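Local coordinates for dihydroorotase (Saccharomyces cerevisiae S288C, PDB 6L0A), which catalyses the reversible, zinc-dependent interconversion of N-carbamoyl-L-aspartate and dihydroorotate in the third step of de novo pyrimidine biosynthesis, at residues Val133-Gly138 against Lys175-His180; Glu179-Glu184 against Val205-Thr210; Cys11-His16 against Tyr252-Ser257. All coordinates share one frame; numbering follows the deposited sequence.

Contact 1 of 3, residues Val133-Gly138 against Lys175-His180; sequences VLNLHG and KIILEH. With ZN (zinc ion), chain L.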
loop_
_atom_site.group_PDB
_atom_site.type_symbol
_atom_site.label_atom_id
_atom_site.label_comp_id
_atom_site.label_asym_id
_atom_site.label_seq_id
_atom_site.Cartn_x
_atom_site.Cartn_y
_atom_site.Cartn_z
ATOM N N VAL C 133 9.697 29.149 -11.755
ATOM C CA VAL C 133 8.838 28.452 -10.798
ATOM C C VAL C 133 9.657 27.373 -10.107
ATOM O O VAL C 133 10.415 26.658 -10.759
ATOM C CB VAL C 133 7.611 27.846 -11.508
ATOM C CG1 VAL C 133 6.814 26.965 -10.543
ATOM C CG2 VAL C 133 6.741 28.947 -12.117
ATOM N N LEU C 134 9.527 27.256 -8.788
ATOM C CA LEU C 134 10.166 26.166 -8.057
ATOM C C LEU C 134 9.097 25.110 -7.797
ATOM O O LEU C 134 8.145 25.365 -7.058
ATOM C CB LEU C 134 10.789 26.659 -6.752
ATOM C CG LEU C 134 11.304 25.559 -5.821
ATOM C CD1 LEU C 134 12.444 24.777 -6.479
ATOM C CD2 LEU C 134 11.738 26.146 -4.471
ATOM N N ASN C 135 9.247 23.937 -8.421
ATOM C CA ASN C 135 8.309 22.828 -8.274
ATOM C C ASN C 135 8.832 21.876 -7.212
ATOM O O ASN C 135 9.956 21.394 -7.316
ATOM C CB ASN C 135 8.152 22.072 -9.590
ATOM C CG ASN C 135 7.920 22.993 -10.766
ATOM O OD1 ASN C 135 8.855 23.359 -11.476
ATOM N ND2 ASN C 135 6.667 23.335 -11.001
ATOM N N LEU C 136 8.006 21.574 -6.219
ATOM C CA LEU C 136 8.420 20.734 -5.109
ATOM C C LEU C 136 7.635 19.427 -5.132
ATOM O O LEU C 136 6.404 19.448 -5.130
ATOM C CB LEU C 136 8.196 21.457 -3.784
ATOM C CG LEU C 136 8.949 22.778 -3.608
ATOM C CD1 LEU C 136 8.521 23.441 -2.321
ATOM C CD2 LEU C 136 10.459 22.524 -3.628
ATOM N N HIS C 137 8.346 18.306 -5.169
ATOM C CA HIS C 137 7.780 17.034 -4.731
ATOM C C HIS C 137 7.873 17.062 -3.216
ATOM O O HIS C 137 8.928 16.782 -2.640
ATOM C CB HIS C 137 8.530 15.843 -5.319
ATOM C CG HIS C 137 7.918 14.527 -4.959
ATOM N ND1 HIS C 137 7.447 13.637 -5.905
ATOM C CD2 HIS C 137 7.681 13.956 -3.752
ATOM C CE1 HIS C 137 6.960 12.570 -5.296
ATOM N NE2 HIS C 137 7.088 12.738 -3.990
ATOM N N GLY C 138 6.792 17.478 -2.568
ATOM C CA GLY C 138 6.852 17.741 -1.148
ATOM C C GLY C 138 6.676 16.526 -0.259
ATOM O O GLY C 138 5.613 16.349 0.344
ATOM N N LYS C 175 7.708 32.073 -7.192
ATOM C CA LYS C 175 6.570 31.198 -7.441
ATOM C C LYS C 175 6.946 29.770 -7.057
ATOM O O LYS C 175 7.961 29.238 -7.522
ATOM C CB LYS C 175 6.151 31.275 -8.912
ATOM C CG LYS C 175 5.419 32.566 -9.272
ATOM C CD LYS C 175 4.821 32.521 -10.676
ATOM C CE LYS C 175 5.838 32.890 -11.756
ATOM N NZ LYS C 175 5.224 32.955 -13.124
ATOM N N ILE C 176 6.153 29.163 -6.179
ATOM C CA ILE C 176 6.419 27.818 -5.679
ATOM C C ILE C 176 5.156 26.988 -5.845
ATOM O O ILE C 176 4.053 27.448 -5.530
ATOM C CB ILE C 176 6.857 27.830 -4.201
ATOM C CG1 ILE C 176 8.141 28.626 -4.000
ATOM C CG2 ILE C 176 7.055 26.405 -3.676
ATOM C CD1 ILE C 176 8.488 28.813 -2.525
ATOM N N ILE C 177 5.311 25.762 -6.325
ATOM C CA ILE C 177 4.184 24.852 -6.443
ATOM C C ILE C 177 4.443 23.626 -5.588
ATOM O O ILE C 177 5.477 22.964 -5.732
ATOM C CB ILE C 177 3.917 24.429 -7.897
ATOM C CG1 ILE C 177 3.634 25.650 -8.774
ATOM C CG2 ILE C 177 2.724 23.461 -7.939
ATOM C CD1 ILE C 177 3.409 25.306 -10.230
ATOM N N LEU C 178 3.497 23.318 -4.714
ATOM C CA LEU C 178 3.468 22.016 -4.057
ATOM C C LEU C 178 2.793 21.057 -5.031
ATOM O O LEU C 178 1.570 21.046 -5.161
ATOM C CB LEU C 178 2.729 22.106 -2.727
ATOM C CG LEU C 178 2.759 20.851 -1.841
ATOM C CD1 LEU C 178 4.179 20.402 -1.502
ATOM C CD2 LEU C 178 1.948 21.075 -0.573
ATOM N N GLU C 179 3.601 20.276 -5.748
ATOM C CA GLU C 179 3.081 19.415 -6.796
ATOM C C GLU C 179 2.261 18.270 -6.204
ATOM O O GLU C 179 2.482 17.840 -5.072
ATOM C CB GLU C 179 4.231 18.849 -7.637
ATOM C CG GLU C 179 5.050 19.911 -8.385
ATOM C CD GLU C 179 4.272 20.553 -9.520
ATOM O OE1 GLU C 179 3.293 19.932 -9.979
ATOM O OE2 GLU C 179 4.633 21.673 -9.967
ATOM N N HIS C 180 1.317 17.773 -7.005
ATOM C CA HIS C 180 0.455 16.633 -6.679
ATOM C C HIS C 180 0.166 16.454 -5.194
ATOM O O HIS C 180 0.610 15.469 -4.582
ATOM C CB HIS C 180 1.045 15.333 -7.267
ATOM C CG HIS C 180 2.530 15.174 -7.103
ATOM N ND1 HIS C 180 3.175 15.318 -5.893
ATOM C CD2 HIS C 180 3.489 14.844 -8.003
ATOM C CE1 HIS C 180 4.471 15.106 -6.060
ATOM N NE2 HIS C 180 4.688 14.815 -7.331
HETATM ZN ZN ZN L . 6.187 13.401 -7.899
HETATM O O HOH W 1 4.390 17.104 -3.477
#

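Contact 2 of 3, residues Glu179-Glu184 against Val205-Thr210; sequences EHCTSE and VAATLT. With ZN (zinc ion), chain L.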
loop_
_atom_site.group_PDB
_atom_site.type_symbol
_atom_site.label_atom_id
_atom_site.label_comp_id
_atom_site.label_asym_id
_atom_site.label_seq_id
_atom_site.Cartn_x
_atom_site.Cartn_y
_atom_site.Cartn_z
ATOM N N GLU C 179 3.601 20.276 -5.748
ATOM C CA GLU C 179 3.081 19.415 -6.796
ATOM C C GLU C 179 2.261 18.270 -6.204
ATOM O O GLU C 179 2.482 17.840 -5.072
ATOM C CB GLU C 179 4.231 18.849 -7.637
ATOM C CG GLU C 179 5.050 19.911 -8.385
ATOM C CD GLU C 179 4.272 20.553 -9.520
ATOM O OE1 GLU C 179 3.293 19.932 -9.979
ATOM O OE2 GLU C 179 4.633 21.673 -9.967
ATOM N N HIS C 180 1.317 17.773 -7.005
ATOM C CA HIS C 180 0.455 16.633 -6.679
ATOM C C HIS C 180 0.166 16.454 -5.194
ATOM O O HIS C 180 0.610 15.469 -4.582
ATOM C CB HIS C 180 1.045 15.333 -7.267
ATOM C CG HIS C 180 2.530 15.174 -7.103
ATOM N ND1 HIS C 180 3.175 15.318 -5.893
ATOM C CD2 HIS C 180 3.489 14.844 -8.003
ATOM C CE1 HIS C 180 4.471 15.106 -6.060
ATOM N NE2 HIS C 180 4.688 14.815 -7.331
ATOM N N CYS C 181 -0.590 17.390 -4.609
ATOM C CA CYS C 181 -0.981 17.268 -3.207
ATOM C C CYS C 181 -1.837 16.034 -2.997
ATOM O O CYS C 181 -2.692 15.697 -3.831
ATOM C CB CYS C 181 -1.759 18.495 -2.732
ATOM S SG CYS C 181 -0.742 19.947 -2.486
ATOM N N THR C 182 -1.645 15.381 -1.848
ATOM C CA THR C 182 -2.407 14.178 -1.565
ATOM C C THR C 182 -3.094 14.167 -0.213
ATOM O O THR C 182 -3.816 13.213 0.067
ATOM C CB THR C 182 -1.501 12.945 -1.656
ATOM O OG1 THR C 182 -0.419 13.101 -0.725
ATOM C CG2 THR C 182 -0.970 12.791 -3.056
ATOM N N SER C 183 -2.882 15.173 0.637
ATOM C CA SER C 183 -3.375 15.121 2.007
ATOM C C SER C 183 -4.225 16.338 2.333
ATOM O O SER C 183 -4.007 17.433 1.804
ATOM C CB SER C 183 -2.220 15.034 3.002
ATOM O OG SER C 183 -1.478 16.239 3.021
ATOM N N GLU C 184 -5.210 16.133 3.211
ATOM C CA GLU C 184 -5.979 17.258 3.731
ATOM C C GLU C 184 -5.069 18.280 4.386
ATOM O O GLU C 184 -5.297 19.493 4.265
ATOM C CB GLU C 184 -7.033 16.772 4.729
ATOM C CG GLU C 184 -7.809 17.924 5.335
ATOM C CD GLU C 184 -8.845 17.492 6.347
ATOM O OE1 GLU C 184 -8.511 16.677 7.230
ATOM O OE2 GLU C 184 -9.995 17.966 6.247
ATOM N N VAL C 205 2.071 30.827 -4.191
ATOM C CA VAL C 205 2.240 29.426 -3.833
ATOM C C VAL C 205 0.987 28.704 -4.284
ATOM O O VAL C 205 -0.116 29.011 -3.816
ATOM C CB VAL C 205 2.478 29.248 -2.328
ATOM C CG1 VAL C 205 2.537 27.763 -1.976
ATOM C CG2 VAL C 205 3.778 29.952 -1.932
ATOM N N ALA C 206 1.146 27.781 -5.225
ATOM C CA ALA C 206 0.035 27.003 -5.738
ATOM C C ALA C 206 0.294 25.527 -5.467
ATOM O O ALA C 206 1.350 25.142 -4.964
ATOM C CB ALA C 206 -0.174 27.252 -7.231
ATOM N N ALA C 207 -0.700 24.716 -5.793
ATOM C CA ALA C 207 -0.607 23.271 -5.675
ATOM C C ALA C 207 -1.253 22.672 -6.908
ATOM O O ALA C 207 -2.272 23.181 -7.387
ATOM C CB ALA C 207 -1.304 22.758 -4.412
ATOM N N THR C 208 -0.649 21.624 -7.448
ATOM C CA THR C 208 -1.298 20.904 -8.530
ATOM C C THR C 208 -2.000 19.672 -7.968
ATOM O O THR C 208 -1.615 19.133 -6.928
ATOM C CB THR C 208 -0.308 20.507 -9.624
ATOM O OG1 THR C 208 0.785 19.766 -9.055
ATOM C CG2 THR C 208 0.220 21.760 -10.375
ATOM N N LEU C 209 -3.072 19.264 -8.640
ATOM C CA LEU C 209 -3.793 18.049 -8.291
ATOM C C LEU C 209 -3.837 17.148 -9.511
ATOM O O LEU C 209 -4.064 17.616 -10.629
ATOM C CB LEU C 209 -5.208 18.364 -7.798
ATOM C CG LEU C 209 -5.244 19.254 -6.547
ATOM C CD1 LEU C 209 -6.664 19.753 -6.298
ATOM C CD2 LEU C 209 -4.713 18.503 -5.322
ATOM N N THR C 210 -3.582 15.861 -9.299
ATOM C CA THR C 210 -3.571 14.892 -10.375
ATOM C C THR C 210 -4.982 14.401 -10.648
ATOM O O THR C 210 -5.913 14.646 -9.879
ATOM C CB THR C 210 -2.714 13.684 -10.022
ATOM O OG1 THR C 210 -3.373 12.955 -8.975
ATOM C CG2 THR C 210 -1.323 14.114 -9.565
HETATM ZN ZN ZN L . 6.187 13.401 -7.899
HETATM O O HOH W 2 -2.640 15.205 -6.589
#

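Contact 3 of 3, residues Cys11-His16 against Tyr252-Ser257; sequences CDMHVH and YFFFGS. With ZN (zinc ion), chain K; LMR ((2S)-2-hydroxybutanedioic acid), chain M.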
loop_
_atom_site.group_PDB
_atom_site.type_symbol
_atom_site.label_atom_id
_atom_site.label_comp_id
_atom_site.label_asym_id
_atom_site.label_seq_id
_atom_site.Cartn_x
_atom_site.Cartn_y
_atom_site.Cartn_z
ATOM N N CYS C 11 -4.074 23.070 -20.063
ATOM C CA CYS C 11 -2.700 22.823 -19.643
ATOM C C CYS C 11 -2.639 21.696 -18.615
ATOM O O CYS C 11 -3.478 21.595 -17.715
ATOM C CB CYS C 11 -2.039 24.066 -19.055
ATOM S SG CYS C 11 -2.981 24.967 -17.846
ATOM N N ASP C 12 -1.616 20.865 -18.761
ATOM C CA ASP C 12 -1.244 19.853 -17.774
ATOM C C ASP C 12 0.141 20.253 -17.284
ATOM O O ASP C 12 1.134 20.126 -18.010
ATOM C CB ASP C 12 -1.263 18.457 -18.394
ATOM C CG ASP C 12 -0.766 17.385 -17.447
ATOM O OD1 ASP C 12 -0.392 17.711 -16.297
ATOM O OD2 ASP C 12 -0.751 16.216 -17.869
ATOM N N MET C 13 0.209 20.768 -16.066
ATOM C CA MET C 13 1.458 21.347 -15.596
ATOM C C MET C 13 2.350 20.337 -14.872
ATOM O O MET C 13 3.178 20.733 -14.037
ATOM C CB MET C 13 1.155 22.566 -14.727
ATOM C CG MET C 13 0.543 23.737 -15.552
ATOM S SD MET C 13 1.358 24.030 -17.151
ATOM C CE MET C 13 0.776 25.705 -17.496
ATOM N N HIS C 14 2.255 19.048 -15.211
ATOM C CA HIS C 14 3.128 18.044 -14.585
ATOM C C HIS C 14 3.101 16.765 -15.433
ATOM O O HIS C 14 2.296 15.872 -15.178
ATOM C CB HIS C 14 2.683 17.769 -13.159
ATOM C CG HIS C 14 3.722 17.083 -12.325
ATOM N ND1 HIS C 14 4.040 17.492 -11.048
ATOM C CD2 HIS C 14 4.522 16.020 -12.589
ATOM C CE1 HIS C 14 4.985 16.707 -10.559
ATOM N NE2 HIS C 14 5.292 15.803 -11.471
ATOM N N VAL C 15 4.008 16.677 -16.411
ATOM C CA VAL C 15 3.983 15.618 -17.424
ATOM C C VAL C 15 5.327 14.903 -17.458
ATOM O O VAL C 15 6.378 15.551 -17.467
ATOM C CB VAL C 15 3.648 16.180 -18.824
ATOM C CG1 VAL C 15 3.856 15.122 -19.899
ATOM C CG2 VAL C 15 2.209 16.680 -18.865
ATOM N N HIS C 16 5.294 13.565 -17.504
ATOM C CA HIS C 16 6.464 12.746 -17.802
ATOM C C HIS C 16 6.294 12.102 -19.173
ATOM O O HIS C 16 5.310 11.387 -19.403
ATOM C CB HIS C 16 6.655 11.648 -16.742
ATOM C CG HIS C 16 6.944 12.170 -15.366
ATOM N ND1 HIS C 16 8.222 12.445 -14.924
ATOM C CD2 HIS C 16 6.115 12.472 -14.337
ATOM C CE1 HIS C 16 8.164 12.900 -13.682
ATOM N NE2 HIS C 16 6.897 12.927 -13.302
ATOM N N TYR C 252 -5.434 28.903 -6.763
ATOM C CA TYR C 252 -4.189 28.303 -6.308
ATOM C C TYR C 252 -4.222 26.776 -6.351
ATOM O O TYR C 252 -3.321 26.132 -5.792
ATOM C CB TYR C 252 -3.832 28.791 -4.901
ATOM C CG TYR C 252 -5.002 28.985 -3.953
ATOM C CD1 TYR C 252 -5.626 30.223 -3.827
ATOM C CD2 TYR C 252 -5.462 27.938 -3.162
ATOM C CE1 TYR C 252 -6.683 30.409 -2.950
ATOM C CE2 TYR C 252 -6.520 28.113 -2.280
ATOM C CZ TYR C 252 -7.123 29.350 -2.177
ATOM O OH TYR C 252 -8.175 29.525 -1.301
ATOM N N PHE C 253 -5.229 26.188 -7.005
ATOM C CA PHE C 253 -5.258 24.762 -7.325
ATOM C C PHE C 253 -5.480 24.623 -8.824
ATOM O O PHE C 253 -6.397 25.244 -9.371
ATOM C CB PHE C 253 -6.371 24.018 -6.561
ATOM C CG PHE C 253 -6.255 24.095 -5.061
ATOM C CD1 PHE C 253 -5.185 23.515 -4.402
ATOM C CD2 PHE C 253 -7.235 24.730 -4.306
ATOM C CE1 PHE C 253 -5.076 23.588 -3.023
ATOM C CE2 PHE C 253 -7.134 24.794 -2.924
ATOM C CZ PHE C 253 -6.056 24.224 -2.285
ATOM N N PHE C 254 -4.642 23.837 -9.498
ATOM C CA PHE C 254 -4.894 23.557 -10.904
ATOM C C PHE C 254 -4.298 22.204 -11.265
ATOM O O PHE C 254 -3.647 21.551 -10.449
ATOM C CB PHE C 254 -4.380 24.687 -11.825
ATOM C CG PHE C 254 -2.957 25.122 -11.575
ATOM C CD1 PHE C 254 -2.684 26.224 -10.780
ATOM C CD2 PHE C 254 -1.895 24.467 -12.191
ATOM C CE1 PHE C 254 -1.375 26.655 -10.578
ATOM C CE2 PHE C 254 -0.587 24.893 -11.991
ATOM C CZ PHE C 254 -0.330 25.988 -11.183
ATOM N N PHE C 255 -4.556 21.786 -12.503
ATOM C CA PHE C 255 -4.318 20.415 -12.939
ATOM C C PHE C 255 -2.853 20.176 -13.263
ATOM O O PHE C 255 -2.261 20.897 -14.073
ATOM C CB PHE C 255 -5.160 20.116 -14.178
ATOM C CG PHE C 255 -4.973 18.735 -14.744
ATOM C CD1 PHE C 255 -5.098 17.614 -13.942
ATOM C CD2 PHE C 255 -4.712 18.564 -16.103
ATOM C CE1 PHE C 255 -4.954 16.346 -14.483
ATOM C CE2 PHE C 255 -4.575 17.300 -16.651
ATOM C CZ PHE C 255 -4.701 16.186 -15.834
ATOM N N GLY C 256 -2.280 19.143 -12.649
ATOM C CA GLY C 256 -1.015 18.589 -13.103
ATOM C C GLY C 256 -1.144 17.086 -13.003
ATOM O O GLY C 256 -1.336 16.571 -11.899
ATOM N N SER C 257 -1.088 16.373 -14.124
ATOM C CA SER C 257 -1.475 14.965 -14.094
ATOM C C SER C 257 -0.475 14.113 -13.328
ATOM O O SER C 257 -0.852 13.102 -12.722
ATOM C CB SER C 257 -1.613 14.424 -15.516
ATOM O OG SER C 257 -0.363 14.392 -16.179
HETATM ZN ZN ZN K . 5.996 13.770 -11.523
HETATM C C1 LMR M . 6.679 10.900 -9.337
HETATM O O1A LMR M . 6.138 11.966 -9.735
HETATM O O1B LMR M . 6.853 10.784 -8.106
HETATM C C2 LMR M . 7.133 9.771 -10.292
HETATM O O2 LMR M . 6.488 8.523 -10.121
HETATM C C3 LMR M . 6.757 10.100 -11.698
HETATM C C4 LMR M . 7.760 9.247 -12.441
HETATM O O4A LMR M . 7.716 7.969 -12.432
HETATM O O4B LMR M . 8.623 9.911 -13.029
HETATM O O HOH W 3 -3.411 23.119 -15.330
#

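Contact 1 of 3, residues Val133-Gly138 against Lys175-His180
His137 and His180 meet at one zinc ion, which ND1 of His137 binds at 2.4 Å and NE2 of His180 at 2.1 Å. The two imidazoles form an offset edge-to-face pair with planes 73° apart: CE1 of His180 lies over the rim of one face of His137. CG of His137 stands anti to its backbone N (chi1 -176°), which carries it off the strand end. Lys98, probably carboxylated on its amine, also binds this zinc, and His137 NE2 is hydrogen-bonded to Glu139.

Just behind the ligands, Glu179 lays its CB over the centre of the His180 ring. Its chain bends at chi2 (-70°), and OE2 takes a hydrogen bond from Asn135 ND2 at 2.8 Å, on the anti side of the carboxylate. Its other oxygen, OE1, serves His14 and Thr208, while Asn135 is also bonded to Tyr39 and Tyr312. An alanine at Glu179 would probably leave Asn135 ND2 and His14 ND1 each short of a carboxylate partner, and Thr208 OG1 without its acceptor. A water bridges Gly138 N and Glu179 O where the chains part.

Farther down, four backbone bonds join parallel strands 133-136 and 175-178 and the residue just past the second, among them Leu134 N to Lys175 O at 2.8 Å and Glu179 N to Leu136 O at 3.0 Å. On one face, CD1 of Leu136 packs on CG2 of Ile176 at 3.6 Å, beneath helix 156-170. On the other, CG1 of Val133 touches CD1 of Ile177 at 3.8 Å, next to Phe311 and Tyr312. Joined through helix 156-170, the strands make a beta-alpha-beta crossover of the amidohydrolase TIM barrel, with metal ligands just past their C-terminal ends.

Contact 2 of 3, residues Glu179-Glu184 against Val205-Thr210
Thr208, the Glu179 carboxylate and the amides of His180 and Cys181 form the tight part of this contact, around one hydroxyl. Thr208 OG1 sits between its own backbone N and carbonyl carbon (chi1 54°), and there it gives its proton to Glu179 OE1 at 2.7 Å, arriving from above the carboxylate plane. Thr208 OG1 in turn accepts from His180 N at 2.9 Å. One residue on, Cys181 N reaches Thr208 O at 3.1 Å, nearly along the C=O axis, so both the side chain and the carbonyl of Thr208 hold the turning chain. Close apolar touches flank these bonds: Cys181 SG rests on Ala207 CB at 3.5 Å, and Thr210 CG2 meets His180 CB at the same distance.

On the Leu209 side of Cys181 the fit is looser. CD2 of Leu209 lies 3.9 Å from Cys181 CB, and a water takes the place of a direct backbone bond, donating to Cys181 O at 2.8 Å and accepting from Thr210 N. The chain then leaves the strand toward helix 184-193, where Ser183 is the N-cap and its OG accepts from Ala186 N.

His180 has a positive phi (30°), and its own N and the N of Cys181 are both bonded to Thr208. Thr208 OG1 donates to Glu179 OE1, which also receives His14 ND1; this is consistent with a second-shell role for the hydroxyl in orienting the carboxylate behind the zinc ligands.

Contact 3 of 3, residues Cys11-His16 against Tyr252-Ser257
Asp12 grips Ser257 with both carboxylate oxygens. OD1 receives Ser257 N in a straight bond of 2.6 Å (171° at the hydrogen), and OD2 receives Ser257 OG on its syn lone pair. His14 N, at 3.2 Å, reaches OD1 from the opposite face of the carboxylate, closing an Asx turn where the chain turns its corner; Gln280 adds a bond to OD2. Among backbone groups, Met13 N bonds to Phe255 O at 3.2 Å.

Packing is close-fitting too. Met13 CG touches Phe254 CE2 at 3.9 Å, while the Phe255 ring turns its edge to Cys11 O. CB of His14 lies 3.8 Å from Gly256 CA, where a side chain on the glycine would clash.

Metal bonds follow: NE2 of His14 and of His16 bind a zinc ion, as does malate O1A at 2.5 Å, with Asp258 and Lys98 also in the site. Malate O4B stands over one face of the His16 ring, 3.1 Å from CE1.

Strand 11-15 pairs with strand 37-40, and strand 253-255 with strand 205-209, so the contact closes the barrel between its first and last strands, with Phe254 and Phe255 packed against helix 300-312.

In the fold
All three contacts are buried in the barrel; none lies at the surface. Contacts 1 and 2 share Glu179 and His180 and run on through one parallel sheet, in which strand 175-178 lies between 133-136 and 205-209; contact 3 adds the sheet's far strand, 253-255, and joins it to strand 11-15, the first of the barrel. Contact 1 is a regular strand pair, whereas contact 2 is a turn held by a hydroxyl, and contact 3 a corner held by a carboxylate. Contacts 1 and 3 each supply two histidines to a different zinc. Glu179 OE1, bonded to Thr208 and His14, links contact 2 to the His14 side of contact 3.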